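Local atomic coordinates of bifunctional cytochrome P450/NADPH--P450 reductase (Deinococcus aerius, PDB entry 7F3H), a protein that hydroxylates organic substrates as a heme monooxygenase, probably with electrons passed from NADPH through its own fused reductase part. Residues 320-325 against 410-415; 213-218 against 260-265; 282-287 against 449-454. All coordinates share one frame; numbering follows the deposited sequence.

Interaction 1: 320-325 against 410-415; sequences RILDEA and FALTEA. With HEM (protoporphyrin IX containing Fe), chain E.
Leu322 is the residue through which 320-325 touches 410-415, and it does so with the end of its side chain, against Leu412 and Ala415. Before it in sequence, Arg320 and Ile321 face other neighbours, Arg320 in salt bridges with Asp316 and Asp380 and Ile321 on Thr279 of helix 254-285. At Leu322 the CB points at the other helix. With CG anti to the carbonyl carbon (chi1 -76°) and an extended second torsion (chi2 176°), CD1 is carried forward to the methyl of Ala415, where Leu322 CD1 and Ala415 CB are 3.6 Å apart. The second branch comes beside the same methyl, Leu322 CD2 lying 4.1 Å from Ala415 CB, which places that methyl within touch of both prongs of the fork. Toward Leu412 the fit is looser: Leu322 CD1 rests 4.1 Å from the backbone Leu412 O, and the leucine methyls themselves, Leu322 CD1 and Leu412 CD2, stay 4.4 Å apart. The side-chain contact is apolar and buried, without a hydrogen bond between the segments. The two helices are those known in cytochromes P450 as K (317-329) and L (408-425); helix L follows the loop that carries the cysteine ligand of the heme iron. One turn before Ala415, on the same side of helix L, Ala411 CB is 3.7 Å from methyl carbon CMC of the heme. Phe410 also meets the cofactor, its CD1 lying 3.4 Å from vinyl carbon CBB of the heme. Further along helix K, Asp323 directs its carboxylate to Arg387 in a salt bridge. Glu324, which opens the ExxR motif of the family, pairs through OE1 with Arg327 of the same motif.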
loop_
_atom_site.group_PDB
_atom_site.type_symbol
_atom_site.label_atom_id
_atom_site.label_comp_id
_atom_site.label_asym_id
_atom_site.label_seq_id
_atom_site.Cartn_x
_atom_site.Cartn_y
_atom_site.Cartn_z
ATOM N N ARG A 320 -9.587 14.376 -0.784
ATOM C CA ARG A 320 -8.407 15.177 -1.107
ATOM C C ARG A 320 -7.349 15.066 -0.014
ATOM O O ARG A 320 -6.140 15.042 -0.308
ATOM C CB ARG A 320 -8.838 16.609 -1.347
ATOM C CG ARG A 320 -9.567 16.785 -2.686
ATOM C CD ARG A 320 -9.823 18.259 -2.997
ATOM N NE ARG A 320 -10.874 18.837 -2.167
ATOM C CZ ARG A 320 -10.734 19.898 -1.365
ATOM N NH1 ARG A 320 -9.557 20.527 -1.250
ATOM N NH2 ARG A 320 -11.789 20.343 -0.676
ATOM N N ILE A 321 -7.788 14.910 1.233
ATOM C CA ILE A 321 -6.868 14.591 2.321
ATOM C C ILE A 321 -6.071 13.350 1.985
ATOM O O ILE A 321 -4.851 13.313 2.167
ATOM C CB ILE A 321 -7.635 14.376 3.642
ATOM C CG1 ILE A 321 -8.076 15.707 4.237
ATOM C CG2 ILE A 321 -6.781 13.581 4.618
ATOM C CD1 ILE A 321 -9.105 15.524 5.310
ATOM N N LEU A 322 -6.767 12.304 1.524
ATOM C CA LEU A 322 -6.086 11.040 1.253
ATOM C C LEU A 322 -5.101 11.189 0.099
ATOM O O LEU A 322 -3.967 10.690 0.181
ATOM C CB LEU A 322 -7.102 9.928 0.981
ATOM C CG LEU A 322 -7.852 9.344 2.195
ATOM C CD1 LEU A 322 -8.914 8.314 1.764
ATOM C CD2 LEU A 322 -6.895 8.681 3.188
ATOM N N ASP A 323 -5.502 11.909 -0.959
ATOM C CA ASP A 323 -4.612 12.160 -2.093
ATOM C C ASP A 323 -3.312 12.825 -1.628
ATOM O O ASP A 323 -2.204 12.375 -1.968
ATOM C CB ASP A 323 -5.320 13.042 -3.132
ATOM C CG ASP A 323 -6.449 12.317 -3.892
ATOM O OD1 ASP A 323 -6.443 11.069 -3.990
ATOM O OD2 ASP A 323 -7.348 13.017 -4.419
ATOM N N GLU A 324 -3.430 13.879 -0.796
ATOM C CA GLU A 324 -2.244 14.577 -0.299
ATOM C C GLU A 324 -1.463 13.739 0.730
ATOM O O GLU A 324 -0.223 13.818 0.787
ATOM C CB GLU A 324 -2.657 15.950 0.266
ATOM C CG GLU A 324 -1.540 16.887 0.771
ATOM C CD GLU A 324 -0.576 17.427 -0.301
ATOM O OE1 GLU A 324 -0.543 16.898 -1.444
ATOM O OE2 GLU A 324 0.170 18.389 0.030
ATOM N N ALA A 325 -2.148 12.926 1.542
ATOM C CA ALA A 325 -1.409 12.063 2.461
ATOM C C ALA A 325 -0.549 11.087 1.679
ATOM O O ALA A 325 0.629 10.895 1.996
ATOM C CB ALA A 325 -2.359 11.316 3.397
ATOM N N PHE A 410 -10.687 0.031 -4.166
ATOM C CA PHE A 410 -11.005 -0.619 -2.897
ATOM C C PHE A 410 -10.322 0.089 -1.734
ATOM O O PHE A 410 -10.965 0.430 -0.727
ATOM C CB PHE A 410 -10.592 -2.088 -2.949
ATOM C CG PHE A 410 -11.179 -2.933 -1.845
ATOM C CD1 PHE A 410 -10.579 -2.978 -0.592
ATOM C CD2 PHE A 410 -12.324 -3.702 -2.075
ATOM C CE1 PHE A 410 -11.108 -3.763 0.405
ATOM C CE2 PHE A 410 -12.861 -4.492 -1.092
ATOM C CZ PHE A 410 -12.259 -4.529 0.158
ATOM N N ALA A 411 -9.018 0.326 -1.862
ATOM C CA ALA A 411 -8.268 0.965 -0.792
ATOM C C ALA A 411 -8.873 2.310 -0.437
ATOM O O ALA A 411 -9.263 2.539 0.723
ATOM C CB ALA A 411 -6.809 1.138 -1.207
ATOM N N LEU A 412 -9.035 3.177 -1.456
ATOM C CA LEU A 412 -9.502 4.541 -1.228
ATOM C C LEU A 412 -10.916 4.543 -0.673
ATOM O O LEU A 412 -11.236 5.335 0.226
ATOM C CB LEU A 412 -9.405 5.372 -2.509
ATOM C CG LEU A 412 -7.962 5.718 -2.931
ATOM C CD1 LEU A 412 -7.952 6.427 -4.281
ATOM C CD2 LEU A 412 -7.243 6.550 -1.867
ATOM N N THR A 413 -11.775 3.648 -1.156
ATOM C CA THR A 413 -13.107 3.564 -0.573
ATOM C C THR A 413 -13.017 3.185 0.901
ATOM O O THR A 413 -13.712 3.764 1.764
ATOM C CB THR A 413 -13.947 2.547 -1.349
ATOM O OG1 THR A 413 -13.885 2.862 -2.746
ATOM C CG2 THR A 413 -15.402 2.547 -0.908
ATOM N N GLU A 414 -12.171 2.197 1.205
ATOM C CA GLU A 414 -12.140 1.652 2.547
ATOM C C GLU A 414 -11.741 2.790 3.496
ATOM O O GLU A 414 -12.351 3.004 4.549
ATOM C CB GLU A 414 -11.019 0.656 2.723
ATOM C CG GLU A 414 -11.447 -0.478 3.627
ATOM C CD GLU A 414 -10.345 -1.312 4.280
ATOM O OE1 GLU A 414 -9.265 -0.772 4.594
ATOM O OE2 GLU A 414 -10.152 -2.464 3.675
ATOM N N ALA A 415 -10.687 3.525 3.106
ATOM C CA ALA A 415 -10.092 4.608 3.899
ATOM C C ALA A 415 -11.030 5.806 4.041
ATOM O O ALA A 415 -11.179 6.365 5.141
ATOM C CB ALA A 415 -8.791 5.046 3.239
HETATM C CHA HEM E . 0.007 -3.160 -7.040
HETATM C CHB HEM E . -3.813 -5.026 -4.687
HETATM C CHC HEM E . -3.895 -1.123 -1.768
HETATM C CHD HEM E . 0.094 0.586 -3.933
HETATM C C1A HEM E . -1.018 -3.991 -6.661
HETATM C C2A HEM E . -1.299 -5.290 -7.236
HETATM C C3A HEM E . -2.376 -5.807 -6.623
HETATM C C4A HEM E . -2.765 -4.877 -5.574
HETATM C CMA HEM E . -3.039 -7.175 -6.927
HETATM C CAA HEM E . -0.537 -5.880 -8.433
HETATM C CBA HEM E . -1.302 -5.482 -9.701
HETATM C CGA HEM E . -0.684 -6.082 -10.964
HETATM O O1A HEM E . -1.485 -6.617 -11.778
HETATM O O2A HEM E . 0.568 -6.155 -11.157
HETATM C C1B HEM E . -4.206 -4.125 -3.717
HETATM C C2B HEM E . -5.354 -4.253 -2.828
HETATM C C3B HEM E . -5.392 -3.146 -2.065
HETATM C C4B HEM E . -4.238 -2.331 -2.394
HETATM C CMB HEM E . -6.358 -5.422 -2.872
HETATM C CAB HEM E . -6.328 -2.752 -0.901
HETATM C CBB HEM E . -7.256 -3.549 -0.364
HETATM C C1C HEM E . -2.813 -0.315 -2.082
HETATM C C2C HEM E . -2.477 0.986 -1.489
HETATM C C3C HEM E . -1.360 1.399 -2.115
HETATM C C4C HEM E . -0.991 0.439 -3.112
HETATM C CMC HEM E . -3.256 1.687 -0.336
HETATM C CAC HEM E . -0.521 2.660 -1.969
HETATM C CBC HEM E . -0.842 3.624 -1.118
HETATM C C1D HEM E . 0.424 -0.278 -4.959
HETATM C C2D HEM E . 1.585 -0.162 -5.836
HETATM C C3D HEM E . 1.536 -1.193 -6.678
HETATM C C4D HEM E . 0.379 -2.010 -6.376
HETATM C CMD HEM E . 2.669 0.949 -5.821
HETATM C CAD HEM E . 2.564 -1.458 -7.763
HETATM C CBD HEM E . 3.615 -2.274 -7.059
HETATM C CGD HEM E . 4.793 -2.514 -7.942
HETATM O O1D HEM E . 5.530 -3.467 -7.589
HETATM O O2D HEM E . 4.992 -1.779 -8.964
HETATM N NA HEM E . -1.914 -3.792 -5.633
HETATM N NB HEM E . -3.560 -2.945 -3.436
HETATM N NC HEM E . -1.870 -0.616 -3.056
HETATM N ND HEM E . -0.286 -1.413 -5.321
HETATM FE FE HEM E . -1.934 -2.112 -4.463
#

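Interaction 2: 213-218 against 260-265; sequences ASMNEL and QVMTFL
Met215 and Met262 make the apolar part of this contact, their side chains meeting at about a right angle. The thioether sulfur of one lies against the terminal methyl of the other: Met215 SD and Met262 CE are 3.6 Å apart. Nearer the backbone, Met215 CB is 4.1 Å from Met262 SD and 4.2 Å from Met262 CE, so the end of Met262 spans Met215 from its CB to its sulfur. Met262 is bent twice, at chi2 (-53°) and chi3 (-56°), and this folding brings CE across the partner chain, against its sulfur. The contact joins the helix usually called G in cytochromes P450 (199-227) to helix 254-285, the long one of the fold that passes over the heme. Met215 also packs on Phe176 and Ala183 of helix 175-190, which places the pair where three helices converge. The polar contribution is slight: Asn216 OD1 comes no closer than 4.3 Å to Met262 CG, a loose van der Waals approach beside the methionine pair, and no hydrogen bond joins the two segments. On the heme side of helix 254-285, Phe111 meets the ring of Phe264 edge-to-face. Thr263, next to Met262, touches the heme, whereas the side chain of Met262 stays about 10 Å from it.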
loop_
_atom_site.group_PDB
_atom_site.type_symbol
_atom_site.label_atom_id
_atom_site.label_comp_id
_atom_site.label_asym_id
_atom_site.label_seq_id
_atom_site.Cartn_x
_atom_site.Cartn_y
_atom_site.Cartn_z
ATOM N N ALA A 213 2.346 -23.090 4.351
ATOM C CA ALA A 213 1.483 -24.254 4.145
ATOM C C ALA A 213 0.163 -24.106 4.902
ATOM O O ALA A 213 -0.907 -24.431 4.379
ATOM C CB ALA A 213 2.209 -25.527 4.578
ATOM N N SER A 214 0.227 -23.674 6.156
ATOM C CA SER A 214 -0.997 -23.514 6.946
ATOM C C SER A 214 -1.942 -22.494 6.299
ATOM O O SER A 214 -3.172 -22.686 6.269
ATOM C CB SER A 214 -0.635 -23.101 8.374
ATOM O OG SER A 214 -0.150 -21.759 8.401
ATOM N N MET A 215 -1.372 -21.425 5.735
ATOM C CA MET A 215 -2.197 -20.434 5.034
ATOM C C MET A 215 -2.823 -21.019 3.771
ATOM O O MET A 215 -4.044 -20.904 3.561
ATOM C CB MET A 215 -1.359 -19.206 4.694
ATOM C CG MET A 215 -0.947 -18.460 5.932
ATOM S SD MET A 215 -0.462 -16.780 5.592
ATOM C CE MET A 215 1.311 -16.970 5.487
ATOM N N ASN A 216 -1.989 -21.623 2.907
ATOM C CA ASN A 216 -2.487 -22.285 1.705
ATOM C C ASN A 216 -3.588 -23.268 2.059
ATOM O O ASN A 216 -4.610 -23.321 1.378
ATOM C CB ASN A 216 -1.358 -23.016 0.961
ATOM C CG ASN A 216 -0.278 -22.068 0.443
ATOM O OD1 ASN A 216 -0.499 -20.855 0.384
ATOM N ND2 ASN A 216 0.894 -22.610 0.060
ATOM N N GLU A 217 -3.396 -24.051 3.128
ATOM C CA GLU A 217 -4.389 -25.033 3.563
ATOM C C GLU A 217 -5.730 -24.388 3.884
ATOM O O GLU A 217 -6.780 -24.890 3.464
ATOM C CB GLU A 217 -3.877 -25.833 4.764
ATOM C CG GLU A 217 -2.979 -27.007 4.368
ATOM C CD GLU A 217 -3.745 -28.145 3.679
ATOM O OE1 GLU A 217 -4.681 -28.704 4.314
ATOM O OE2 GLU A 217 -3.398 -28.466 2.503
ATOM N N LEU A 218 -5.730 -23.352 4.730
ATOM C CA LEU A 218 -6.999 -22.710 5.058
ATOM C C LEU A 218 -7.695 -22.204 3.799
ATOM O O LEU A 218 -8.902 -22.443 3.599
ATOM C CB LEU A 218 -6.774 -21.564 6.042
ATOM C CG LEU A 218 -7.990 -20.774 6.567
ATOM C CD1 LEU A 218 -7.732 -20.225 7.990
ATOM C CD2 LEU A 218 -8.439 -19.633 5.592
ATOM N N GLN A 260 -4.233 -15.598 -5.703
ATOM C CA GLN A 260 -4.833 -14.266 -5.737
ATOM C C GLN A 260 -5.356 -13.868 -4.361
ATOM O O GLN A 260 -5.207 -12.710 -3.947
ATOM C CB GLN A 260 -5.968 -14.192 -6.768
ATOM C CG GLN A 260 -5.593 -14.532 -8.231
ATOM C CD GLN A 260 -4.384 -13.777 -8.783
ATOM O OE1 GLN A 260 -3.977 -12.724 -8.262
ATOM N NE2 GLN A 260 -3.797 -14.322 -9.850
ATOM N N VAL A 261 -6.000 -14.800 -3.645
ATOM C CA VAL A 261 -6.460 -14.483 -2.288
ATOM C C VAL A 261 -5.283 -14.063 -1.403
ATOM O O VAL A 261 -5.322 -13.025 -0.707
ATOM C CB VAL A 261 -7.242 -15.668 -1.692
ATOM C CG1 VAL A 261 -7.370 -15.512 -0.172
ATOM C CG2 VAL A 261 -8.597 -15.783 -2.383
ATOM N N MET A 262 -4.210 -14.860 -1.431
ATOM C CA MET A 262 -3.004 -14.503 -0.688
ATOM C C MET A 262 -2.501 -13.123 -1.111
ATOM O O MET A 262 -2.094 -12.324 -0.270
ATOM C CB MET A 262 -1.907 -15.552 -0.898
ATOM C CG MET A 262 -2.147 -16.924 -0.248
ATOM S SD MET A 262 -2.535 -16.833 1.503
ATOM C CE MET A 262 -1.112 -15.915 2.156
ATOM N N THR A 263 -2.582 -12.822 -2.413
ATOM C CA THR A 263 -2.099 -11.568 -2.979
ATOM C C THR A 263 -2.895 -10.381 -2.438
ATOM O O THR A 263 -2.320 -9.361 -2.039
ATOM C CB THR A 263 -2.178 -11.659 -4.519
ATOM O OG1 THR A 263 -1.347 -12.731 -4.969
ATOM C CG2 THR A 263 -1.697 -10.392 -5.202
ATOM N N PHE A 264 -4.230 -10.475 -2.471
ATOM C CA PHE A 264 -5.075 -9.458 -1.834
ATOM C C PHE A 264 -4.590 -9.141 -0.427
ATOM O O PHE A 264 -4.504 -7.966 -0.042
ATOM C CB PHE A 264 -6.544 -9.890 -1.787
ATOM C CG PHE A 264 -7.128 -10.218 -3.117
ATOM C CD1 PHE A 264 -6.542 -9.762 -4.292
ATOM C CD2 PHE A 264 -8.242 -11.029 -3.199
ATOM C CE1 PHE A 264 -7.065 -10.113 -5.530
ATOM C CE2 PHE A 264 -8.765 -11.384 -4.426
ATOM C CZ PHE A 264 -8.178 -10.912 -5.598
ATOM N N LEU A 265 -4.241 -10.182 0.349
ATOM C CA LEU A 265 -3.767 -9.939 1.715
ATOM C C LEU A 265 -2.362 -9.333 1.746
ATOM O O LEU A 265 -2.059 -8.483 2.599
ATOM C CB LEU A 265 -3.755 -11.241 2.494
ATOM C CG LEU A 265 -5.153 -11.773 2.773
ATOM C CD1 LEU A 265 -5.090 -13.340 2.905
ATOM C CD2 LEU A 265 -5.691 -11.074 4.009
#

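Interaction 3: 282-287 against 449-454; sequences LLLRHP and FALRVR
Leu284 reaches from the end of helix 254-285 toward Phe449 and Leu451, and it touches them through one branch, CD1. CB points at the other segment, but Leu284 CB is still 5.3 Å short of Phe449 CZ, and CG narrows that gap without closing it. CG sits anti to the carbonyl carbon (chi1 -75°), and from there CD1 is thrust forward to the rim of the Phe449 ring, close to its plane. Leu284 CD1 lies 3.9 Å from Phe449 CE1 and 4.0 Å from Phe449 CZ, so the methyl meets the edge of the ring rather than its face. The same methyl makes a looser contact with Leu451 of the strand, Leu284 CD1 and Leu451 CD2 being 4.4 Å apart. CD2 of Leu284 diverges from both. The helix is the long one of the P450 fold; the strand, 450-455, is the middle one of a small antiparallel sheet whose outer strands are 142-143 and 426-429. Tyr434 stacks on the ring of Phe449, and Leu428 of the neighbouring strand packs on Leu284. Two residues on, His286 leaves helical geometry and stands at the N-cap position of helix 287-300. Its ring folds back so that His286 ND1 donates to Leu282 O over 3.1 Å, with an N-H...O angle of 150° and the oxygen near the ring plane.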
loop_
_atom_site.group_PDB
_atom_site.type_symbol
_atom_site.label_atom_id
_atom_site.label_comp_id
_atom_site.label_asym_id
_atom_site.label_seq_id
_atom_site.Cartn_x
_atom_site.Cartn_y
_atom_site.Cartn_z
ATOM N N LEU A 282 -1.105 12.943 9.975
ATOM C CA LEU A 282 -1.093 14.226 9.262
ATOM C C LEU A 282 -2.208 15.142 9.738
ATOM O O LEU A 282 -2.028 16.360 9.830
ATOM C CB LEU A 282 -1.215 14.001 7.761
ATOM C CG LEU A 282 0.043 13.355 7.191
ATOM C CD1 LEU A 282 -0.152 12.938 5.744
ATOM C CD2 LEU A 282 1.287 14.290 7.382
ATOM N N LEU A 283 -3.367 14.566 10.048
ATOM C CA LEU A 283 -4.467 15.353 10.572
ATOM C C LEU A 283 -4.136 15.882 11.961
ATOM O O LEU A 283 -4.427 17.041 12.267
ATOM C CB LEU A 283 -5.740 14.497 10.573
ATOM C CG LEU A 283 -6.310 14.127 9.192
ATOM C CD1 LEU A 283 -7.540 13.200 9.327
ATOM C CD2 LEU A 283 -6.686 15.378 8.434
ATOM N N LEU A 284 -3.479 15.065 12.806
ATOM C CA LEU A 284 -3.018 15.584 14.088
ATOM C C LEU A 284 -1.996 16.701 13.910
ATOM O O LEU A 284 -1.827 17.531 14.810
ATOM C CB LEU A 284 -2.442 14.472 14.962
ATOM C CG LEU A 284 -3.430 13.502 15.626
ATOM C CD1 LEU A 284 -2.691 12.640 16.639
ATOM C CD2 LEU A 284 -4.620 14.193 16.269
ATOM N N ARG A 285 -1.201 16.669 12.837
ATOM C CA ARG A 285 -0.188 17.708 12.659
ATOM C C ARG A 285 -0.679 18.934 11.870
ATOM O O ARG A 285 -0.025 19.998 11.923
ATOM C CB ARG A 285 1.050 17.093 12.010
ATOM C CG ARG A 285 1.700 16.052 12.970
ATOM C CD ARG A 285 2.047 16.721 14.259
ATOM N NE ARG A 285 2.583 15.787 15.245
ATOM C CZ ARG A 285 1.989 15.462 16.395
ATOM N NH1 ARG A 285 0.830 16.001 16.737
ATOM N NH2 ARG A 285 2.569 14.583 17.207
ATOM N N HIS A 286 -1.822 18.833 11.182
ATOM C CA HIS A 286 -2.415 19.939 10.423
ATOM C C HIS A 286 -3.885 20.061 10.816
ATOM O O HIS A 286 -4.798 19.703 10.045
ATOM C CB HIS A 286 -2.242 19.732 8.919
ATOM C CG HIS A 286 -0.811 19.590 8.496
ATOM N ND1 HIS A 286 -0.149 18.374 8.492
ATOM C CD2 HIS A 286 0.090 20.515 8.074
ATOM C CE1 HIS A 286 1.095 18.560 8.079
ATOM N NE2 HIS A 286 1.266 19.849 7.824
ATOM N N PRO A 287 -4.145 20.507 12.045
ATOM C CA PRO A 287 -5.506 20.402 12.599
ATOM C C PRO A 287 -6.548 21.294 11.910
ATOM O O PRO A 287 -7.748 21.055 12.095
ATOM C CB PRO A 287 -5.310 20.766 14.081
ATOM C CG PRO A 287 -4.107 21.652 14.107
ATOM C CD PRO A 287 -3.215 21.202 12.953
ATOM N N PHE A 449 2.738 4.688 17.347
ATOM C CA PHE A 449 1.848 5.837 17.252
ATOM C C PHE A 449 0.599 5.549 18.089
ATOM O O PHE A 449 -0.206 4.685 17.749
ATOM C CB PHE A 449 1.513 6.087 15.777
ATOM C CG PHE A 449 0.518 7.206 15.515
ATOM C CD1 PHE A 449 0.347 8.274 16.409
ATOM C CD2 PHE A 449 -0.214 7.215 14.323
ATOM C CE1 PHE A 449 -0.583 9.344 16.122
ATOM C CE2 PHE A 449 -1.111 8.267 14.035
ATOM C CZ PHE A 449 -1.300 9.328 14.951
ATOM N N ALA A 450 0.471 6.226 19.212
ATOM C CA ALA A 450 -0.709 6.136 20.052
ATOM C C ALA A 450 -1.482 7.455 19.997
ATOM O O ALA A 450 -0.882 8.533 20.008
ATOM C CB ALA A 450 -0.305 5.808 21.501
ATOM N N LEU A 451 -2.812 7.371 19.964
ATOM C CA LEU A 451 -3.658 8.526 20.227
ATOM C C LEU A 451 -4.754 8.127 21.205
ATOM O O LEU A 451 -4.861 6.961 21.602
ATOM C CB LEU A 451 -4.260 9.110 18.933
ATOM C CG LEU A 451 -5.050 8.237 17.961
ATOM C CD1 LEU A 451 -6.480 8.003 18.465
ATOM C CD2 LEU A 451 -5.048 8.892 16.588
ATOM N N ARG A 452 -5.534 9.125 21.641
ATOM C CA ARG A 452 -6.710 8.910 22.476
ATOM C C ARG A 452 -7.955 9.509 21.828
ATOM O O ARG A 452 -7.881 10.518 21.122
ATOM C CB ARG A 452 -6.491 9.488 23.865
ATOM C CG ARG A 452 -5.867 8.457 24.784
ATOM C CD ARG A 452 -5.340 9.077 26.057
ATOM N NE ARG A 452 -4.196 8.313 26.518
ATOM C CZ ARG A 452 -3.421 8.672 27.525
ATOM N NH1 ARG A 452 -3.671 9.786 28.202
ATOM N NH2 ARG A 452 -2.383 7.918 27.851
ATOM N N VAL A 453 -9.110 8.868 22.036
ATOM C CA VAL A 453 -10.350 9.346 21.426
ATOM C C VAL A 453 -11.428 9.522 22.489
ATOM O O VAL A 453 -11.465 8.811 23.504
ATOM C CB VAL A 453 -10.876 8.426 20.295
ATOM C CG1 VAL A 453 -9.921 8.412 19.140
ATOM C CG2 VAL A 453 -11.147 7.020 20.782
ATOM N N ARG A 454 -12.322 10.489 22.241
ATOM C CA ARG A 454 -13.466 10.691 23.122
ATOM C C ARG A 454 -14.720 10.929 22.286
ATOM O O ARG A 454 -14.688 11.669 21.297
ATOM C CB ARG A 454 -13.210 11.869 24.084
ATOM C CG ARG A 454 -14.232 12.012 25.204
ATOM C CD ARG A 454 -14.507 13.482 25.598
ATOM N NE ARG A 454 -14.577 14.366 24.432
ATOM C CZ ARG A 454 -14.227 15.650 24.442
ATOM N NH1 ARG A 454 -13.686 16.180 25.551
ATOM N NH2 ARG A 454 -14.317 16.369 23.308
#

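In the fold
Interaction 1 lies deepest, about 11 Å from the centre of the chain, beside the heme. Interactions 2 and 3 lie farther out, their centres about 18 and 21 Å from the centre of the chain, and each includes a partly exposed residue. Both of these outer contacts use helix 254-285, at points 34 Å apart between contact centres, so the one helix meets helix 199-227 near one end and a strand at the other. Interactions 1 and 3 adjoin: Ala325 CB packs 3.6 Å from Leu282 CD1. None has a hydrogen bond across its segments, and apolar side chains carry all three, but by different means: leucine on alanine, thioether on thioether, and leucine at an aromatic edge.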